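Local coordinates for subtilisin-like protein (PDB 4H6V), which probably works as a subtilisin-like serine endopeptidase in patellamide maturation, this chain being the protease part of a longer protein, at residues S76-A81 with D204-K209; L259-D264 with A274-V279; L184-W189 with S218-A223. All blocks are in the same frame, centred on the assembly; numbering follows the deposited sequence.

Interaction 1: residues S76-A81 with D204-K209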
loop_
_atom_site.group_PDB
_atom_site.type_symbol
_atom_site.label_atom_id
_atom_site.label_comp_id
_atom_site.label_asym_id
_atom_site.label_seq_id
_atom_site.Cartn_x
_atom_site.Cartn_y
_atom_site.Cartn_z
ATOM N N SER A 76 20.098 5.755 4.318
ATOM C CA SER A 76 19.318 6.776 5.026
ATOM C C SER A 76 17.845 6.390 5.241
ATOM O O SER A 76 17.163 7.009 6.055
ATOM C CB SER A 76 19.432 8.118 4.309
ATOM O OG SER A 76 18.986 8.047 2.969
ATOM N N VAL A 77 17.360 5.395 4.495
ATOM C CA VAL A 77 15.982 4.902 4.671
ATOM C C VAL A 77 15.961 3.381 4.732
ATOM O O VAL A 77 15.974 2.724 3.701
ATOM C CB VAL A 77 15.031 5.381 3.535
ATOM C CG1 VAL A 77 13.580 4.985 3.857
ATOM C CG2 VAL A 77 15.144 6.880 3.300
ATOM N N PRO A 78 15.931 2.802 5.943
ATOM C CA PRO A 78 15.837 1.339 5.990
ATOM C C PRO A 78 14.413 0.873 5.676
ATOM O O PRO A 78 13.475 1.122 6.438
ATOM C CB PRO A 78 16.228 1.004 7.430
ATOM C CG PRO A 78 16.990 2.219 7.901
ATOM C CD PRO A 78 16.288 3.364 7.254
ATOM N N GLY A 79 14.266 0.219 4.533
ATOM C CA GLY A 79 12.953 -0.247 4.085
ATOM C C GLY A 79 12.459 -1.473 4.822
ATOM O O GLY A 79 13.224 -2.172 5.497
ATOM N N ILE A 80 11.170 -1.752 4.661
ATOM C CA ILE A 80 10.517 -2.891 5.294
ATOM C C ILE A 80 10.886 -4.215 4.602
ATOM O O ILE A 80 11.109 -5.230 5.277
ATOM C CB ILE A 80 8.979 -2.710 5.260
ATOM C CG1 ILE A 80 8.546 -1.427 6.005
ATOM C CG2 ILE A 80 8.268 -3.937 5.811
ATOM C CD1 ILE A 80 8.603 -1.487 7.496
ATOM N N ALA A 81 10.926 -4.202 3.272
ATOM C CA ALA A 81 11.209 -5.428 2.500
ATOM C C ALA A 81 12.294 -5.210 1.426
ATOM O O ALA A 81 12.036 -5.304 0.221
ATOM C CB ALA A 81 9.896 -6.000 1.905
ATOM N N ASP A 204 4.468 10.986 10.528
ATOM C CA ASP A 204 5.920 11.262 10.455
ATOM C C ASP A 204 6.698 10.009 10.057
ATOM O O ASP A 204 7.570 9.535 10.792
ATOM C CB ASP A 204 6.439 11.788 11.806
ATOM C CG ASP A 204 5.805 13.117 12.221
ATOM O OD1 ASP A 204 5.514 13.958 11.354
ATOM O OD2 ASP A 204 5.621 13.312 13.444
ATOM N N ILE A 205 6.345 9.467 8.895
ATOM C CA ILE A 205 6.965 8.252 8.376
ATOM C C ILE A 205 8.184 8.622 7.535
ATOM O O ILE A 205 8.076 9.423 6.618
ATOM C CB ILE A 205 5.956 7.453 7.500
ATOM C CG1 ILE A 205 4.621 7.242 8.256
ATOM C CG2 ILE A 205 6.598 6.141 6.999
ATOM C CD1 ILE A 205 4.730 6.507 9.583
ATOM N N LEU A 206 9.327 8.022 7.850
ATOM C CA LEU A 206 10.599 8.334 7.182
ATOM C C LEU A 206 10.630 7.832 5.743
ATOM O O LEU A 206 10.193 6.725 5.472
ATOM C CB LEU A 206 11.757 7.712 7.959
ATOM C CG LEU A 206 13.189 7.940 7.460
ATOM C CD1 LEU A 206 13.572 9.421 7.571
ATOM C CD2 LEU A 206 14.171 7.034 8.207
ATOM N N GLY A 207 11.138 8.663 4.844
ATOM C CA GLY A 207 11.342 8.269 3.456
ATOM C C GLY A 207 12.240 9.210 2.685
ATOM O O GLY A 207 12.571 10.310 3.135
ATOM N N ALA A 208 12.610 8.778 1.489
ATOM C CA ALA A 208 13.566 9.507 0.670
ATOM C C ALA A 208 12.945 10.745 0.020
ATOM O O ALA A 208 11.782 10.725 -0.379
ATOM C CB ALA A 208 14.127 8.572 -0.406
ATOM N N LYS A 209 13.730 11.814 -0.095
ATOM C CA LYS A 209 13.339 12.982 -0.899
ATOM C C LYS A 209 13.950 12.924 -2.301
ATOM O O LYS A 209 15.131 12.618 -2.443
ATOM C CB LYS A 209 13.821 14.272 -0.244
ATOM C CG LYS A 209 13.331 14.506 1.182
ATOM C CD LYS A 209 13.660 15.932 1.663
ATOM C CE LYS A 209 15.153 16.148 1.911
ATOM N NZ LYS A 209 15.409 17.512 2.496
#
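Val77 and Leu206 each cross to the opposite segment by a similar first torsion: Val77 holds CG1 anti to its backbone N (chi1 -173°) and packs on the Gly207-Ala208 backbone, while Leu206, with CG likewise anti (chi1 -178°), sends a methyl to Ser76 and Pro78. In Val77 this leaves CG2 beside the backbone N, and the two methyls straddle neighbouring parts of strand 205-208. Val77 CG2 lies 3.6 Å from Ala208 N and 3.8 Å from Gly207 C, thus over the peptide joining those residues, while Val77 CG1 rests 4.0 Å from Gly207 CA. The small Ala208 lets its CB meet Val77 CG2 at 4.2 Å, and the N-H of the peptide under the methyl is not lost to it, since Ala208 N is bonded to Ser67 OG of helix 62-70.

Leu206 reaches back from the strand. Its CD2 comes within 3.7 Å of Ser76 O and 4.3 Å of Pro78 CD, so one methyl bridges the residues flanking Val77. The contact is purely van der Waals, which explains the aliphatic residues at its middle. Cutting Val77 back to an alanine would probably open a gap above the Gly207-Ala208 peptide and leave the Ala208 methyl without this apolar partner.

Val77 also touches Thr214 on the partner strand, and Asp204 and Ile205, both facing Leu217, form a G1 beta bulge where the strand begins. The loop after helix 62-70, a helix that itself starts next to the predicted catalytic His61, is thereby packed on the antiparallel pair 205-208 and 214-217, which in this subtilisin-like fold leads into the helix bearing the predicted nucleophile Ser221.

Interaction 2: residues L259-D264 with A274-V279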
loop_
_atom_site.group_PDB
_atom_site.type_symbol
_atom_site.label_atom_id
_atom_site.label_comp_id
_atom_site.label_asym_id
_atom_site.label_seq_id
_atom_site.Cartn_x
_atom_site.Cartn_y
_atom_site.Cartn_z
ATOM N N LEU A 259 -5.882 -5.391 15.344
ATOM C CA LEU A 259 -6.240 -5.241 16.752
ATOM C C LEU A 259 -7.233 -4.113 17.005
ATOM O O LEU A 259 -7.130 -3.048 16.389
ATOM C CB LEU A 259 -4.984 -5.040 17.605
ATOM C CG LEU A 259 -4.055 -6.240 17.763
ATOM C CD1 LEU A 259 -2.698 -5.789 18.274
ATOM C CD2 LEU A 259 -4.666 -7.294 18.686
ATOM N N PRO A 260 -8.190 -4.338 17.931
ATOM C CA PRO A 260 -9.172 -3.307 18.266
ATOM C C PRO A 260 -8.499 -2.093 18.885
ATOM O O PRO A 260 -7.447 -2.219 19.519
ATOM C CB PRO A 260 -10.074 -3.989 19.308
ATOM C CG PRO A 260 -9.760 -5.443 19.236
ATOM C CD PRO A 260 -8.341 -5.535 18.782
ATOM N N CYS A 261 -9.095 -0.923 18.692
ATOM C CA CYS A 261 -8.577 0.295 19.299
ATOM C C CYS A 261 -8.969 0.331 20.774
ATOM O O CYS A 261 -10.084 -0.051 21.133
ATOM C CB CYS A 261 -9.056 1.523 18.531
ATOM S SG CYS A 261 -8.359 1.597 16.851
ATOM N N ASP A 262 -8.037 0.774 21.618
ATOM C CA ASP A 262 -8.140 0.613 23.077
ATOM C C ASP A 262 -9.441 1.113 23.701
ATOM O O ASP A 262 -10.154 0.346 24.350
ATOM C CB ASP A 262 -6.919 1.215 23.797
ATOM C CG ASP A 262 -6.461 2.538 23.195
ATOM O OD1 ASP A 262 -7.309 3.331 22.723
ATOM O OD2 ASP A 262 -5.237 2.786 23.205
ATOM N N ASP A 263 -9.750 2.391 23.498
ATOM C CA ASP A 263 -10.955 2.982 24.067
ATOM C C ASP A 263 -11.684 3.864 23.050
ATOM O O ASP A 263 -11.056 4.457 22.163
ATOM C CB ASP A 263 -10.611 3.781 25.332
ATOM C CG ASP A 263 -11.638 3.598 26.440
ATOM O OD1 ASP A 263 -11.879 2.440 26.853
ATOM O OD2 ASP A 263 -12.196 4.614 26.907
ATOM N N ASP A 264 -13.008 3.939 23.191
ATOM C CA ASP A 264 -13.862 4.726 22.292
ATOM C C ASP A 264 -14.406 6.005 22.943
ATOM O O ASP A 264 -15.197 6.737 22.335
ATOM C CB ASP A 264 -15.009 3.861 21.755
ATOM C CG ASP A 264 -14.517 2.700 20.905
ATOM O OD1 ASP A 264 -13.547 2.886 20.136
ATOM O OD2 ASP A 264 -15.108 1.602 21.002
ATOM N N ALA A 274 -11.233 -2.037 10.292
ATOM C CA ALA A 274 -11.140 -3.437 10.735
ATOM C C ALA A 274 -10.198 -3.625 11.933
ATOM O O ALA A 274 -10.200 -4.688 12.565
ATOM C CB ALA A 274 -10.745 -4.351 9.583
ATOM N N GLY A 275 -9.399 -2.601 12.239
ATOM C CA GLY A 275 -8.456 -2.656 13.355
ATOM C C GLY A 275 -7.055 -2.196 12.991
ATOM O O GLY A 275 -6.814 -1.741 11.876
ATOM N N ARG A 276 -6.135 -2.329 13.939
ATOM C CA ARG A 276 -4.760 -1.841 13.776
ATOM C C ARG A 276 -3.819 -2.929 13.280
ATOM O O ARG A 276 -3.844 -4.056 13.785
ATOM C CB ARG A 276 -4.234 -1.294 15.103
ATOM C CG ARG A 276 -5.066 -0.163 15.664
ATOM C CD ARG A 276 -4.558 0.302 17.013
ATOM N NE ARG A 276 -4.890 -0.615 18.105
ATOM C CZ ARG A 276 -3.995 -1.199 18.902
ATOM N NH1 ARG A 276 -2.698 -0.976 18.739
ATOM N NH2 ARG A 276 -4.397 -2.008 19.873
ATOM N N LEU A 277 -2.972 -2.574 12.310
ATOM C CA LEU A 277 -1.932 -3.476 11.807
ATOM C C LEU A 277 -1.215 -4.181 12.965
ATOM O O LEU A 277 -0.720 -3.538 13.887
ATOM C CB LEU A 277 -0.931 -2.719 10.919
ATOM C CG LEU A 277 0.295 -3.516 10.438
ATOM C CD1 LEU A 277 -0.121 -4.628 9.488
ATOM C CD2 LEU A 277 1.328 -2.608 9.776
ATOM N N ASN A 278 -1.187 -5.510 12.905
ATOM C CA ASN A 278 -0.605 -6.339 13.952
ATOM C C ASN A 278 0.315 -7.364 13.292
ATOM O O ASN A 278 -0.134 -8.436 12.868
ATOM C CB ASN A 278 -1.730 -7.015 14.747
ATOM C CG ASN A 278 -1.228 -8.027 15.769
ATOM O OD1 ASN A 278 -0.051 -8.049 16.127
ATOM N ND2 ASN A 278 -2.139 -8.877 16.246
ATOM N N VAL A 279 1.594 -7.013 13.179
ATOM C CA VAL A 279 2.550 -7.815 12.400
ATOM C C VAL A 279 2.768 -9.184 13.069
ATOM O O VAL A 279 2.660 -10.221 12.415
ATOM C CB VAL A 279 3.887 -7.063 12.161
ATOM C CG1 VAL A 279 4.866 -7.919 11.357
ATOM C CG2 VAL A 279 3.639 -5.736 11.426
#
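Leu259 and Arg276 are joined first through their backbones. Leu259 N gives a nearly straight bond of 2.9 Å to Arg276 O, arriving on a lone pair in the carbonyl plane, and Arg276 N returns one of 2.7 Å to Leu259 O. These two bonds make a single antiparallel bridge, a hydrogen-bonded pair. Gly275 precedes it with a positive phi of 132°, and a side chain there would collide with Leu259 O, so only glycine fits comfortably.

The polar side-chain contact belongs to Arg276. A bend at chi3 (-75°) folds its chain over the opposing backbone, and NH2 donates 3.1 Å to Pro260 O, which lies in the guanidinium plane; a longer, weak bond from NE reaches the same oxygen. A long, flexible arginine suits the place because its head can grip a carbonyl while its methylenes remain useful for packing.

Van der Waals contacts fill the rest. Leu259 CB covers one face of the guanidinium, 3.8 Å from Arg276 NH2, and Arg276 CG lies 3.9 Å from Cys261 SG. On the same face, further along the chain, the end of the leucine crosses Asn278 at a slant, with Leu259 CG 3.6 Å from Asn278 ND2 and CD1 3.7 Å from Asn278 CG. The amide's polar ends have partners: OD1 accepts from Gly281 N, and ND2 donates to Ser257 O.

The covalent link is the disulfide from Cys261 to Cys272, tying the two arms of the loop between helices 247-257 and 279-286. Together these features make a disulfide-closed surface loop with a one-pair beta bridge at its neck, leading into an asparagine N-cap at the start of helix 279-286.

Interaction 3: residues L184-W189 with S218-A223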
loop_
_atom_site.group_PDB
_atom_site.type_symbol
_atom_site.label_atom_id
_atom_site.label_comp_id
_atom_site.label_asym_id
_atom_site.label_seq_id
_atom_site.Cartn_x
_atom_site.Cartn_y
_atom_site.Cartn_z
ATOM N N LEU A 184 -5.560 8.738 13.183
ATOM C CA LEU A 184 -5.346 10.157 12.923
ATOM C C LEU A 184 -6.647 10.780 12.406
ATOM O O LEU A 184 -7.363 10.179 11.609
ATOM C CB LEU A 184 -4.176 10.362 11.953
ATOM C CG LEU A 184 -2.806 10.090 12.597
ATOM C CD1 LEU A 184 -1.740 9.736 11.567
ATOM C CD2 LEU A 184 -2.351 11.280 13.440
ATOM N N ASP A 185 -6.952 11.984 12.885
ATOM C CA ASP A 185 -8.211 12.664 12.557
ATOM C C ASP A 185 -8.467 12.773 11.048
ATOM O O ASP A 185 -9.612 12.681 10.603
ATOM C CB ASP A 185 -8.239 14.054 13.222
ATOM C CG ASP A 185 -9.609 14.728 13.162
ATOM O OD1 ASP A 185 -10.644 14.033 13.036
ATOM O OD2 ASP A 185 -9.650 15.979 13.263
ATOM N N PHE A 186 -7.407 12.929 10.258
ATOM C CA PHE A 186 -7.569 13.119 8.817
ATOM C C PHE A 186 -7.911 11.841 8.045
ATOM O O PHE A 186 -8.348 11.922 6.905
ATOM C CB PHE A 186 -6.325 13.793 8.195
ATOM C CG PHE A 186 -5.058 12.966 8.288
ATOM C CD1 PHE A 186 -4.865 11.851 7.461
ATOM C CD2 PHE A 186 -4.043 13.325 9.170
ATOM C CE1 PHE A 186 -3.696 11.084 7.539
ATOM C CE2 PHE A 186 -2.860 12.567 9.252
ATOM C CZ PHE A 186 -2.691 11.444 8.427
ATOM N N SER A 187 -7.704 10.676 8.658
ATOM C CA SER A 187 -7.824 9.400 7.939
ATOM C C SER A 187 -9.301 9.043 7.729
ATOM O O SER A 187 -10.075 9.033 8.685
ATOM C CB SER A 187 -7.069 8.295 8.697
ATOM O OG SER A 187 -6.907 7.133 7.900
ATOM N N ASN A 188 -9.684 8.798 6.476
ATOM C CA ASN A 188 -11.086 8.483 6.125
ATOM C C ASN A 188 -11.605 7.200 6.748
ATOM O O ASN A 188 -10.887 6.198 6.838
ATOM C CB ASN A 188 -11.276 8.409 4.606
ATOM C CG ASN A 188 -11.199 9.764 3.928
ATOM O OD1 ASN A 188 -11.383 10.820 4.556
ATOM N ND2 ASN A 188 -10.906 9.746 2.633
ATOM N N TRP A 189 -12.880 7.219 7.138
ATOM C CA TRP A 189 -13.465 6.094 7.862
ATOM C C TRP A 189 -14.809 5.609 7.302
ATOM O O TRP A 189 -15.651 5.118 8.057
ATOM C CB TRP A 189 -13.562 6.413 9.363
ATOM C CG TRP A 189 -14.008 7.832 9.694
ATOM C CD1 TRP A 189 -13.245 8.970 9.648
ATOM C CD2 TRP A 189 -15.303 8.238 10.142
ATOM N NE1 TRP A 189 -13.989 10.059 10.034
ATOM C CE2 TRP A 189 -15.257 9.639 10.342
ATOM C CE3 TRP A 189 -16.500 7.556 10.396
ATOM C CZ2 TRP A 189 -16.364 10.371 10.783
ATOM C CZ3 TRP A 189 -17.606 8.287 10.831
ATOM C CH2 TRP A 189 -17.526 9.680 11.021
ATOM N N SER A 218 3.317 12.686 6.936
ATOM C CA SER A 218 2.133 12.081 7.508
ATOM C C SER A 218 1.073 11.960 6.424
ATOM O O SER A 218 0.960 12.816 5.549
ATOM C CB SER A 218 1.603 12.930 8.678
ATOM O OG SER A 218 2.551 13.028 9.728
ATOM N N GLY A 219 0.297 10.886 6.478
ATOM C CA GLY A 219 -0.750 10.678 5.489
ATOM C C GLY A 219 -0.959 9.205 5.206
ATOM O O GLY A 219 -0.074 8.386 5.466
ATOM N N THR A 220 -2.150 8.866 4.703
ATOM C CA THR A 220 -2.443 7.493 4.260
ATOM C C THR A 220 -1.542 7.019 3.112
ATOM O O THR A 220 -1.385 5.815 2.931
ATOM C CB THR A 220 -3.952 7.276 3.922
ATOM O OG1 THR A 220 -4.346 8.165 2.875
ATOM C CG2 THR A 220 -4.801 7.538 5.162
ATOM N N SER A 221 -0.933 7.957 2.376
ATOM C CA SER A 221 0.049 7.641 1.327
ATOM C C SER A 221 1.235 6.888 1.888
ATOM O O SER A 221 1.887 6.153 1.172
ATOM C CB SER A 221 0.615 8.901 0.681
ATOM O OG SER A 221 -0.015 9.177 -0.549
ATOM N N PHE A 222 1.522 7.102 3.162
ATOM C CA PHE A 222 2.734 6.534 3.763
ATOM C C PHE A 222 2.442 5.319 4.617
ATOM O O PHE A 222 3.304 4.451 4.792
ATOM C CB PHE A 222 3.501 7.633 4.508
ATOM C CG PHE A 222 3.623 8.877 3.702
ATOM C CD1 PHE A 222 4.440 8.902 2.575
ATOM C CD2 PHE A 222 2.857 10.007 4.010
ATOM C CE1 PHE A 222 4.529 10.029 1.778
ATOM C CE2 PHE A 222 2.938 11.152 3.209
ATOM C CZ PHE A 222 3.765 11.169 2.096
ATOM N N ALA A 223 1.224 5.252 5.145
ATOM C CA ALA A 223 0.757 4.074 5.853
ATOM C C ALA A 223 0.631 2.898 4.870
ATOM O O ALA A 223 0.964 1.763 5.202
ATOM C CB ALA A 223 -0.583 4.376 6.516
#
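Thr220 OG1, on the residue whose methyl meets Ser187, is gripped by two groups of the neighbouring loop: it accepts from Gly155 N and bonds Asn156 OD1. With the hydroxyl fixed between its own backbone N and carbonyl carbon (chi1 60°), the other branch, CG2, is left beside the backbone N and presses on Ser187, 3.5 Å from Ser187 OG. That serine oxygen is itself engaged with Ala176 N on strand 172-177. Threonine suits the place because one branch serves the polar loop while the other packs.

Phe186 supplies the aromatic part. Its ring atom CZ comes to 3.6 Å from Gly219 CA, and CE1 lies 3.9 Å from Thr220 N, which is near the ring plane at its edge. Leu184 CB sits over one face of the same ring, 3.7 Å above the plane and displaced toward the rim. Leu184 and Phe186 are brought together by a type I turn, closed by the 3.0 Å bond from Ser187 N to Leu184 O.

The opposing residues carry the Gly-Thr-Ser signature of the subtilases, in which Ser221 is the predicted nucleophile at the start of helix 220-240. Asn156 probably corresponds to the oxyanion-hole asparagine of subtilisins, and its bond to Thr220 probably helps to hold its amide in place.

Gly219 adopts a phi of 147°, where a side chain would be jammed against the preceding carbonyl oxygen; it is the N-cap residue, and its O accepts from Phe222 N at 3.1 Å. Just beyond, the ring of Phe222 meets that of the predicted catalytic His61 edge-to-face, while Ser218 OG bonds Asp204 N.

In the fold
Interactions 1 and 3 adjoin, their centres 17 Å apart: Asp204 meets Ser218 through a probable hydrogen bond, and Ile205 packs on Phe222. Their segments alternate along the chain, and the antiparallel pair 205-208 and 214-217 leads from one to the other and into helix 220-240. Interaction 3 holds the predicted nucleophile, and Gly207 of interaction 1 lies about 9 Å from the side chain of predicted catalytic His61. Interaction 2 comes later, its centre 15 Å from interaction 3's and 24 Å from interaction 1's, touching neither. One contact thus holds part of the predicted active site, one lies beside it, and the third closes a surface loop beside edge strand 197-201 of the parallel sheet.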